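Local atomic coordinates of glutamate tRNA ligase (Elizabethkingia meningoseptica, PDB entry 6BRL), a protein that probably catalyses the ATP-dependent attachment of glutamate to its tRNA, as a class I glutamyl-tRNA synthetase. Residues R15-P20 against R49-D54; Q436-A441 against E454-L459; K108-Y113 against R170-L175. All blocks are in the same frame, centred on the assembly; numbering follows the deposited sequence.

Contact 1: R15-P20 against R49-D54; sequences RFAPSP and RIEDTD. With GLU (glutamic acid), chain B.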
loop_
_atom_site.group_PDB
_atom_site.type_symbol
_atom_site.label_atom_id
_atom_site.label_comp_id
_atom_site.label_asym_id
_atom_site.label_seq_id
_atom_site.Cartn_x
_atom_site.Cartn_y
_atom_site.Cartn_z
ATOM N N ARG A 15 -10.351 -9.005 -11.952
ATOM C CA ARG A 15 -10.251 -9.637 -10.632
ATOM C C ARG A 15 -8.882 -9.373 -10.029
ATOM O O ARG A 15 -7.861 -9.520 -10.705
ATOM C CB ARG A 15 -10.497 -11.154 -10.674
ATOM C CG ARG A 15 -9.358 -12.048 -11.219
ATOM C CD ARG A 15 -8.965 -11.792 -12.700
ATOM N NE ARG A 15 -7.992 -12.792 -13.153
ATOM C CZ ARG A 15 -6.697 -12.755 -12.829
ATOM N NH1 ARG A 15 -6.215 -11.751 -12.065
ATOM N NH2 ARG A 15 -5.873 -13.718 -13.246
ATOM N N PHE A 16 -8.886 -8.947 -8.771
ATOM C CA PHE A 16 -7.708 -8.972 -7.918
ATOM C C PHE A 16 -7.651 -10.370 -7.309
ATOM O O PHE A 16 -8.629 -10.818 -6.711
ATOM C CB PHE A 16 -7.823 -7.875 -6.850
ATOM C CG PHE A 16 -6.605 -7.740 -5.954
ATOM C CD1 PHE A 16 -5.333 -7.663 -6.498
ATOM C CD2 PHE A 16 -6.742 -7.641 -4.590
ATOM C CE1 PHE A 16 -4.203 -7.512 -5.699
ATOM C CE2 PHE A 16 -5.604 -7.500 -3.755
ATOM C CZ PHE A 16 -4.338 -7.440 -4.309
ATOM N N ALA A 17 -6.565 -11.103 -7.555
ATOM C CA ALA A 17 -6.471 -12.525 -7.225
ATOM C C ALA A 17 -5.259 -12.805 -6.335
ATOM O O ALA A 17 -4.391 -13.598 -6.691
ATOM C CB ALA A 17 -6.391 -13.354 -8.504
ATOM N N PRO A 18 -5.145 -12.157 -5.185
ATOM C CA PRO A 18 -3.987 -12.433 -4.332
ATOM C C PRO A 18 -4.117 -13.797 -3.665
ATOM O O PRO A 18 -5.220 -14.256 -3.326
ATOM C CB PRO A 18 -4.042 -11.317 -3.284
ATOM C CG PRO A 18 -5.538 -11.219 -2.999
ATOM C CD PRO A 18 -6.171 -11.384 -4.466
ATOM N N SER A 19 -2.953 -14.442 -3.476
ATOM C CA SER A 19 -2.848 -15.614 -2.611
ATOM C C SER A 19 -2.728 -15.186 -1.154
ATOM O O SER A 19 -2.127 -14.152 -0.854
ATOM C CB SER A 19 -1.629 -16.452 -2.976
ATOM O OG SER A 19 -0.440 -15.712 -2.769
ATOM N N PRO A 20 -3.294 -15.975 -0.210
ATOM C CA PRO A 20 -3.264 -15.544 1.207
ATOM C C PRO A 20 -1.902 -15.780 1.849
ATOM O O PRO A 20 -1.706 -16.635 2.705
ATOM C CB PRO A 20 -4.375 -16.398 1.833
ATOM C CG PRO A 20 -4.314 -17.722 1.018
ATOM C CD PRO A 20 -4.058 -17.232 -0.398
ATOM N N ARG A 49 -10.836 -12.711 -5.911
ATOM C CA ARG A 49 -10.733 -14.168 -5.861
ATOM C C ARG A 49 -9.553 -14.539 -4.970
ATOM O O ARG A 49 -8.436 -14.035 -5.164
ATOM C CB ARG A 49 -10.555 -14.777 -7.276
ATOM C CG ARG A 49 -10.510 -16.360 -7.271
ATOM C CD ARG A 49 -10.499 -16.957 -8.705
ATOM N NE ARG A 49 -9.259 -16.672 -9.439
ATOM C CZ ARG A 49 -9.213 -16.179 -10.682
ATOM N NH1 ARG A 49 -10.335 -15.933 -11.368
ATOM N NH2 ARG A 49 -8.044 -15.975 -11.272
ATOM N N ILE A 50 -9.794 -15.375 -3.971
ATOM C CA ILE A 50 -8.730 -15.747 -3.032
ATOM C C ILE A 50 -8.047 -17.006 -3.558
ATOM O O ILE A 50 -8.689 -18.056 -3.688
ATOM C CB ILE A 50 -9.279 -15.966 -1.615
ATOM C CG1 ILE A 50 -9.748 -14.647 -1.023
ATOM C CG2 ILE A 50 -8.178 -16.516 -0.685
ATOM C CD1 ILE A 50 -8.600 -13.671 -0.750
ATOM N N GLU A 51 -6.730 -16.919 -3.808
ATOM C CA GLU A 51 -6.006 -17.952 -4.574
ATOM C C GLU A 51 -5.244 -18.836 -3.593
ATOM O O GLU A 51 -4.036 -18.720 -3.383
ATOM C CB GLU A 51 -5.123 -17.308 -5.633
ATOM C CG GLU A 51 -6.064 -16.691 -6.690
ATOM C CD GLU A 51 -5.648 -16.890 -8.137
ATOM O OE1 GLU A 51 -4.488 -17.215 -8.423
ATOM O OE2 GLU A 51 -6.481 -16.667 -9.025
ATOM N N ASP A 52 -5.990 -19.714 -2.945
ATOM C CA ASP A 52 -5.466 -20.431 -1.787
ATOM C C ASP A 52 -5.292 -21.915 -2.103
ATOM O O ASP A 52 -5.649 -22.771 -1.297
ATOM C CB ASP A 52 -6.375 -20.231 -0.569
ATOM C CG ASP A 52 -7.822 -20.714 -0.816
ATOM O OD1 ASP A 52 -8.223 -20.837 -1.977
ATOM O OD2 ASP A 52 -8.557 -21.001 0.143
ATOM N N THR A 53 -4.786 -22.239 -3.302
ATOM C CA THR A 53 -4.611 -23.647 -3.662
ATOM C C THR A 53 -3.381 -24.274 -3.011
ATOM O O THR A 53 -3.322 -25.502 -2.887
ATOM C CB THR A 53 -4.500 -23.832 -5.184
ATOM O OG1 THR A 53 -3.408 -23.053 -5.690
ATOM C CG2 THR A 53 -5.799 -23.442 -5.921
ATOM N N ASP A 54 -2.403 -23.474 -2.594
ATOM C CA ASP A 54 -1.174 -23.995 -1.980
ATOM C C ASP A 54 -1.307 -23.895 -0.466
ATOM O O ASP A 54 -0.970 -22.881 0.146
ATOM C CB ASP A 54 0.049 -23.249 -2.480
ATOM C CG ASP A 54 1.348 -23.896 -2.020
ATOM O OD1 ASP A 54 1.318 -24.666 -1.027
ATOM O OD2 ASP A 54 2.396 -23.625 -2.638
HETATM N N GLU B . -2.362 -15.633 -7.116
HETATM C CA GLU B . -1.592 -14.783 -8.035
HETATM C C GLU B . -0.765 -13.710 -7.281
HETATM O O GLU B . 0.064 -12.976 -7.863
HETATM C CB GLU B . -2.533 -14.121 -9.049
HETATM C CG GLU B . -1.855 -13.640 -10.318
HETATM C CD GLU B . -2.866 -13.242 -11.379
HETATM O OE1 GLU B . -3.045 -14.038 -12.360
HETATM O OE2 GLU B . -3.485 -12.152 -11.199
HETATM O OXT GLU B . -0.903 -13.572 -6.050
#

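Contact 2: Q436-A441 against E454-L459; sequences QELTEA and ESIHHL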
loop_
_atom_site.group_PDB
_atom_site.type_symbol
_atom_site.label_atom_id
_atom_site.label_comp_id
_atom_site.label_asym_id
_atom_site.label_seq_id
_atom_site.Cartn_x
_atom_site.Cartn_y
_atom_site.Cartn_z
ATOM N N GLN A 436 7.487 42.143 32.988
ATOM C CA GLN A 436 6.529 42.560 34.012
ATOM C C GLN A 436 5.717 43.761 33.542
ATOM O O GLN A 436 4.498 43.817 33.755
ATOM C CB GLN A 436 7.245 42.862 35.332
ATOM C CG GLN A 436 6.269 43.150 36.486
ATOM C CD GLN A 436 5.217 42.054 36.649
ATOM O OE1 GLN A 436 5.519 40.860 36.508
ATOM N NE2 GLN A 436 3.972 42.455 36.938
ATOM N N GLU A 437 6.361 44.732 32.890
ATOM C CA GLU A 437 5.590 45.814 32.273
ATOM C C GLU A 437 4.590 45.278 31.239
ATOM O O GLU A 437 3.436 45.733 31.169
ATOM C CB GLU A 437 6.551 46.829 31.649
ATOM C CG GLU A 437 7.427 47.568 32.699
ATOM C CD GLU A 437 8.502 48.450 32.083
ATOM O OE1 GLU A 437 8.703 48.393 30.855
ATOM O OE2 GLU A 437 9.164 49.199 32.827
ATOM N N LEU A 438 5.015 44.313 30.424
ATOM C CA LEU A 438 4.074 43.687 29.496
ATOM C C LEU A 438 2.878 43.086 30.243
ATOM O O LEU A 438 1.715 43.297 29.856
ATOM C CB LEU A 438 4.817 42.635 28.666
ATOM C CG LEU A 438 3.858 41.876 27.741
ATOM C CD1 LEU A 438 3.284 42.805 26.741
ATOM C CD2 LEU A 438 4.562 40.727 27.051
ATOM N N THR A 439 3.138 42.366 31.342
ATOM C CA THR A 439 2.041 41.830 32.141
ATOM C C THR A 439 1.091 42.928 32.576
ATOM O O THR A 439 -0.134 42.764 32.519
ATOM C CB THR A 439 2.577 41.126 33.378
ATOM O OG1 THR A 439 3.183 39.891 33.001
ATOM C CG2 THR A 439 1.459 40.845 34.330
ATOM N N GLU A 440 1.639 44.057 33.024
ATOM C CA GLU A 440 0.774 45.129 33.486
ATOM C C GLU A 440 -0.077 45.649 32.345
ATOM O O GLU A 440 -1.263 45.934 32.534
ATOM C CB GLU A 440 1.610 46.257 34.114
ATOM C CG GLU A 440 2.604 45.825 35.192
ATOM C CD GLU A 440 1.983 45.350 36.512
ATOM O OE1 GLU A 440 0.758 45.072 36.565
ATOM O OE2 GLU A 440 2.746 45.250 37.511
ATOM N N ALA A 441 0.497 45.737 31.140
ATOM C CA ALA A 441 -0.256 46.239 29.986
ATOM C C ALA A 441 -1.410 45.309 29.602
ATOM O O ALA A 441 -2.545 45.766 29.409
ATOM C CB ALA A 441 0.675 46.438 28.786
ATOM N N GLU A 454 -1.829 44.976 19.343
ATOM C CA GLU A 454 -1.727 46.436 19.411
ATOM C C GLU A 454 -1.152 46.887 20.748
ATOM O O GLU A 454 -0.358 47.833 20.808
ATOM C CB GLU A 454 -3.096 47.070 19.170
ATOM N N SER A 455 -1.515 46.202 21.833
ATOM C CA SER A 455 -0.977 46.558 23.137
ATOM C C SER A 455 0.523 46.295 23.219
ATOM O O SER A 455 1.270 47.059 23.849
ATOM C CB SER A 455 -1.724 45.777 24.202
ATOM O OG SER A 455 -1.014 45.784 25.411
ATOM N N ILE A 456 0.984 45.215 22.601
ATOM C CA ILE A 456 2.414 44.945 22.572
ATOM C C ILE A 456 3.121 45.994 21.739
ATOM O O ILE A 456 4.198 46.476 22.104
ATOM C CB ILE A 456 2.672 43.525 22.023
ATOM C CG1 ILE A 456 2.182 42.464 23.010
ATOM C CG2 ILE A 456 4.154 43.320 21.714
ATOM C CD1 ILE A 456 2.196 41.003 22.399
ATOM N N HIS A 457 2.535 46.348 20.593
ATOM C CA HIS A 457 3.094 47.415 19.771
ATOM C C HIS A 457 3.194 48.734 20.553
ATOM O O HIS A 457 4.213 49.428 20.472
ATOM C CB HIS A 457 2.253 47.579 18.510
ATOM C CG HIS A 457 2.684 48.723 17.648
ATOM N ND1 HIS A 457 1.867 49.796 17.368
ATOM C CD2 HIS A 457 3.850 48.962 17.002
ATOM C CE1 HIS A 457 2.511 50.649 16.590
ATOM N NE2 HIS A 457 3.717 50.165 16.352
ATOM N N HIS A 458 2.177 49.067 21.361
ATOM C CA HIS A 458 2.210 50.333 22.092
ATOM C C HIS A 458 3.315 50.337 23.136
ATOM O O HIS A 458 3.951 51.375 23.375
ATOM C CB HIS A 458 0.864 50.597 22.763
ATOM C CG HIS A 458 -0.225 50.943 21.802
ATOM N ND1 HIS A 458 -1.561 50.825 22.117
ATOM C CD2 HIS A 458 -0.173 51.397 20.529
ATOM C CE1 HIS A 458 -2.288 51.204 21.083
ATOM N NE2 HIS A 458 -1.470 51.546 20.103
ATOM N N LEU A 459 3.540 49.187 23.782
ATOM C CA LEU A 459 4.609 49.097 24.770
ATOM C C LEU A 459 5.959 49.241 24.096
ATOM O O LEU A 459 6.802 50.020 24.558
ATOM C CB LEU A 459 4.524 47.785 25.544
ATOM C CG LEU A 459 5.664 47.498 26.515
ATOM C CD1 LEU A 459 5.707 48.543 27.621
ATOM C CD2 LEU A 459 5.512 46.118 27.128
#

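Contact 3: K108-Y113 against R170-L175; sequences KTDYAY and RFKMPL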
loop_
_atom_site.group_PDB
_atom_site.type_symbol
_atom_site.label_atom_id
_atom_site.label_comp_id
_atom_site.label_asym_id
_atom_site.label_seq_id
_atom_site.Cartn_x
_atom_site.Cartn_y
_atom_site.Cartn_z
ATOM N N LYS A 108 -8.400 -35.465 -22.144
ATOM C CA LYS A 108 -8.852 -36.014 -23.419
ATOM C C LYS A 108 -8.110 -35.401 -24.591
ATOM O O LYS A 108 -8.365 -35.786 -25.734
ATOM C CB LYS A 108 -10.360 -35.797 -23.621
ATOM C CG LYS A 108 -11.205 -36.503 -22.592
ATOM C CD LYS A 108 -12.633 -35.992 -22.566
ATOM C CE LYS A 108 -13.353 -36.588 -21.351
ATOM N NZ LYS A 108 -14.812 -36.244 -21.242
ATOM N N THR A 109 -7.239 -34.436 -24.347
ATOM C CA THR A 109 -6.510 -33.803 -25.428
ATOM C C THR A 109 -5.082 -34.316 -25.442
ATOM O O THR A 109 -4.667 -35.071 -24.575
ATOM C CB THR A 109 -6.498 -32.285 -25.289
ATOM O OG1 THR A 109 -5.576 -31.929 -24.235
ATOM C CG2 THR A 109 -7.933 -31.737 -25.034
ATOM N N ASP A 110 -4.325 -33.842 -26.429
ATOM C CA ASP A 110 -2.902 -34.105 -26.589
ATOM C C ASP A 110 -2.042 -33.093 -25.834
ATOM O O ASP A 110 -0.813 -33.110 -25.965
ATOM C CB ASP A 110 -2.563 -34.108 -28.094
ATOM C CG ASP A 110 -1.096 -34.443 -28.387
ATOM O OD1 ASP A 110 -0.544 -35.348 -27.714
ATOM O OD2 ASP A 110 -0.498 -33.808 -29.293
ATOM N N TYR A 111 -2.653 -32.215 -25.025
ATOM C CA TYR A 111 -1.904 -31.142 -24.419
ATOM C C TYR A 111 -1.479 -31.465 -23.000
ATOM O O TYR A 111 -0.828 -30.637 -22.363
ATOM C CB TYR A 111 -2.730 -29.863 -24.415
ATOM C CG TYR A 111 -2.968 -29.178 -25.750
ATOM C CD1 TYR A 111 -4.012 -29.566 -26.587
ATOM C CD2 TYR A 111 -2.218 -28.047 -26.100
ATOM C CE1 TYR A 111 -4.267 -28.882 -27.793
ATOM C CE2 TYR A 111 -2.459 -27.354 -27.277
ATOM C CZ TYR A 111 -3.483 -27.768 -28.123
ATOM O OH TYR A 111 -3.696 -27.043 -29.296
ATOM N N ALA A 112 -1.878 -32.616 -22.467
ATOM C CA ALA A 112 -1.579 -32.917 -21.076
ATOM C C ALA A 112 -1.273 -34.399 -20.962
ATOM O O ALA A 112 -1.777 -35.213 -21.746
ATOM C CB ALA A 112 -2.732 -32.548 -20.136
ATOM N N TYR A 113 -0.434 -34.743 -19.990
ATOM C CA TYR A 113 -0.080 -36.143 -19.780
ATOM C C TYR A 113 0.182 -36.385 -18.296
ATOM O O TYR A 113 0.256 -35.446 -17.517
ATOM C CB TYR A 113 1.127 -36.521 -20.642
ATOM C CG TYR A 113 2.438 -35.770 -20.370
ATOM C CD1 TYR A 113 3.450 -36.368 -19.609
ATOM C CD2 TYR A 113 2.692 -34.499 -20.929
ATOM C CE1 TYR A 113 4.650 -35.734 -19.372
ATOM C CE2 TYR A 113 3.919 -33.829 -20.690
ATOM C CZ TYR A 113 4.889 -34.470 -19.929
ATOM O OH TYR A 113 6.083 -33.868 -19.696
ATOM N N ARG A 170 1.011 -32.911 -16.319
ATOM C CA ARG A 170 1.862 -31.880 -16.905
ATOM C C ARG A 170 1.304 -31.440 -18.251
ATOM O O ARG A 170 0.679 -32.216 -18.964
ATOM C CB ARG A 170 3.295 -32.362 -17.114
ATOM C CG ARG A 170 4.082 -32.645 -15.812
ATOM C CD ARG A 170 5.510 -33.168 -16.116
ATOM N NE ARG A 170 6.289 -33.309 -14.869
ATOM C CZ ARG A 170 6.938 -32.319 -14.281
ATOM N NH1 ARG A 170 6.933 -31.113 -14.824
ATOM N NH2 ARG A 170 7.601 -32.535 -13.146
ATOM N N PHE A 171 1.548 -30.180 -18.584
ATOM C CA PHE A 171 1.247 -29.655 -19.909
ATOM C C PHE A 171 2.302 -30.161 -20.882
ATOM O O PHE A 171 3.486 -30.147 -20.567
ATOM C CB PHE A 171 1.272 -28.126 -19.882
ATOM C CG PHE A 171 0.894 -27.504 -21.211
ATOM C CD1 PHE A 171 -0.446 -27.368 -21.568
ATOM C CD2 PHE A 171 1.879 -27.078 -22.100
ATOM C CE1 PHE A 171 -0.808 -26.830 -22.803
ATOM C CE2 PHE A 171 1.521 -26.501 -23.322
ATOM C CZ PHE A 171 0.186 -26.397 -23.665
ATOM N N LYS A 172 1.878 -30.625 -22.062
ATOM C CA LYS A 172 2.830 -31.093 -23.081
ATOM C C LYS A 172 3.148 -29.952 -24.052
ATOM O O LYS A 172 2.368 -29.676 -24.969
ATOM C CB LYS A 172 2.264 -32.295 -23.836
ATOM C CG LYS A 172 3.242 -32.930 -24.827
ATOM C CD LYS A 172 2.542 -34.081 -25.599
ATOM C CE LYS A 172 3.345 -34.616 -26.764
ATOM N NZ LYS A 172 2.679 -35.873 -27.278
ATOM N N MET A 173 4.307 -29.309 -23.868
ATOM C CA MET A 173 4.689 -28.170 -24.715
ATOM C C MET A 173 4.842 -28.603 -26.161
ATOM O O MET A 173 5.577 -29.560 -26.434
ATOM C CB MET A 173 6.025 -27.555 -24.303
ATOM C CG MET A 173 5.906 -26.450 -23.342
ATOM S SD MET A 173 4.938 -25.064 -23.965
ATOM C CE MET A 173 4.479 -24.431 -22.368
ATOM N N PRO A 174 4.260 -27.874 -27.107
ATOM C CA PRO A 174 4.513 -28.139 -28.530
ATOM C C PRO A 174 5.981 -27.941 -28.874
ATOM O O PRO A 174 6.723 -27.217 -28.197
ATOM C CB PRO A 174 3.642 -27.095 -29.249
ATOM C CG PRO A 174 2.686 -26.630 -28.291
ATOM C CD PRO A 174 3.245 -26.841 -26.898
ATOM N N LEU A 175 6.398 -28.577 -29.970
ATOM C CA LEU A 175 7.779 -28.479 -30.420
ATOM C C LEU A 175 7.953 -27.254 -31.318
ATOM O O LEU A 175 7.213 -27.080 -32.297
ATOM C CB LEU A 175 8.209 -29.749 -31.175
ATOM C CG LEU A 175 7.997 -31.128 -30.518
ATOM C CD1 LEU A 175 8.189 -32.312 -31.516
ATOM C CD2 LEU A 175 8.884 -31.321 -29.278
#

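Contact 1: R15-P20 against R49-D54
F16 and P18 pair with R49 and E51 through backbone bonds. R49 N donates to F16 O at 3.0 Å, nearly straight at 166°. E51 N donates to P18 O at 3.1 Å. A CA-H...O contact from A17 to R49 O lies between these bonds, and one from S19 to E51 O follows the second. The pairing continues that of parallel strands 13-16 and 45-48. Helix 26-41 joins these strands in a beta-alpha-beta crossover of the class I Rossmann-type fold. R15 and residues just after the two strands line the glutamate pocket.

The charged groups form a linked set. The R49 chain bends at chi3 (68°), which turns its guanidinium side-on to E51. R49 NE and NH2 both reach E51 OE2 at 2.8 Å. E51 OE1 accepts from N214 and from the ligand amino nitrogen (3.0 Å), which also bonds A17 O. R15 meets the ligand side-chain carboxylate with two nitrogens, NH1 to OE2 at 2.9 Å and NH2 to OE1 at 3.0 Å. R49 NH2 sits over one face of the R15 guanidinium, with the planes 78° apart. D218 OD1 bridges R15 NE and R49 NH2.

P20 CD packs 4.2 Å from I50 CG2. A17 CB lies against the E51 carboxylate.

Contact 2: Q436-A441 against E454-L459
E437 O accepts the hydrogen of A441 N at 2.9 Å. This is a normal helical bond, and both residues lie on the side of helix 431-442 that meets helix 449-463. On the partner helix, L459 N bonds S455 O at 3.1 Å in the same way. No hydrogen bond runs between the two segments, so the contact rests on side-chain packing.

L459 does most of the touching. Its CD2 methyl comes down on the backbone of the other helix, 3.7 Å from L438 CA. The same methyl lies 3.9 Å from L438 CB. The two leucine side chains cross at about a right angle. In L459, CG stands anti to the backbone N (chi1 174°), and this sends the branch out across the gap.

L438 answers with its CD1 methyl. CD1 reaches I456 CG1 at 3.9 Å and L459 CD2 at 4.0 Å, so it lies against both residues. L438 and I456 are buried, and both also touch L474 of helix 467-479. I456 further meets V470 and M471 there. That third helix covers the inner side of the pair.

The margins are thinner. At one end A441 CB meets S455 OG at 3.8 Å, a plain contact. At the other, the E437 side chain passes near L459, and its OE1 forms a long, weak ion pair with K463.

The segment axes approach to 10.2 Å, and their directions are 133° apart, roughly antiparallel but well splayed. Consecutive helices joined by a short loop in this way make a helical hairpin. Here it is part of the all-helical anticodon-binding domain of bacterial-type glutamyl-tRNA synthetases.

Contact 3: K108-Y113 against R170-L175
Y113 holds its CG between the backbone N and the carbonyl carbon (chi1 62°), which brings the ring across to R170-K172. The extended K172 chain, with CG anti to its backbone N (chi1 -175°), carries the amine past Y111 to D110. The R170 CB then lies over one face of the Y113 ring, 4.1 Å from the centroid, as a CH-pi contact. K172 CB meets the edge of that ring, 3.7 Å from Y113 CD2.

K172 NZ forms a salt bridge with D110 OD1 at 3.3 Å, on the syn side of the carboxylate. The backbones pair as antiparallel strands. Y113 and R170 are a hydrogen-bonded pair, with Y113 N to R170 O and R170 N to Y113 O both 2.9 Å. Just beyond the strands, K172 N bonds Y111 O at 2.7 Å.

On the face of A112 and F171, the F171 ring lies beside that of Y111, from the loop before the strand, with Y111 CD2 3.8 Å from F171 CE1. Both pack on helix 236-246, where Y111 OH also bonds E244. Y113 OH bonds the D198 carboxylate and R170 NH1 the D198 backbone O. Strand 168-171 is the middle of a three-stranded antiparallel sheet, between 112-115 and 200-202.

Contact 1 is the buried one and lies nearest the centre of the chain. Contacts 2 and 3 are only partly buried and lie farther out. Contacts 1 and 3 belong to the catalytic part of the enzyme, with centres about 26 Å apart. Contact 2 belongs to the anticodon-binding part, and its centre is about 70 Å from that of contact 1. No two contacts share a helix or strand. Their chemistry differs accordingly: contact 1 gathers charged groups round a bound amino acid, while contact 3 combines strand pairing with aromatic packing and a surface ion pair. Contact 2 joins two helices mainly through aliphatic side chains.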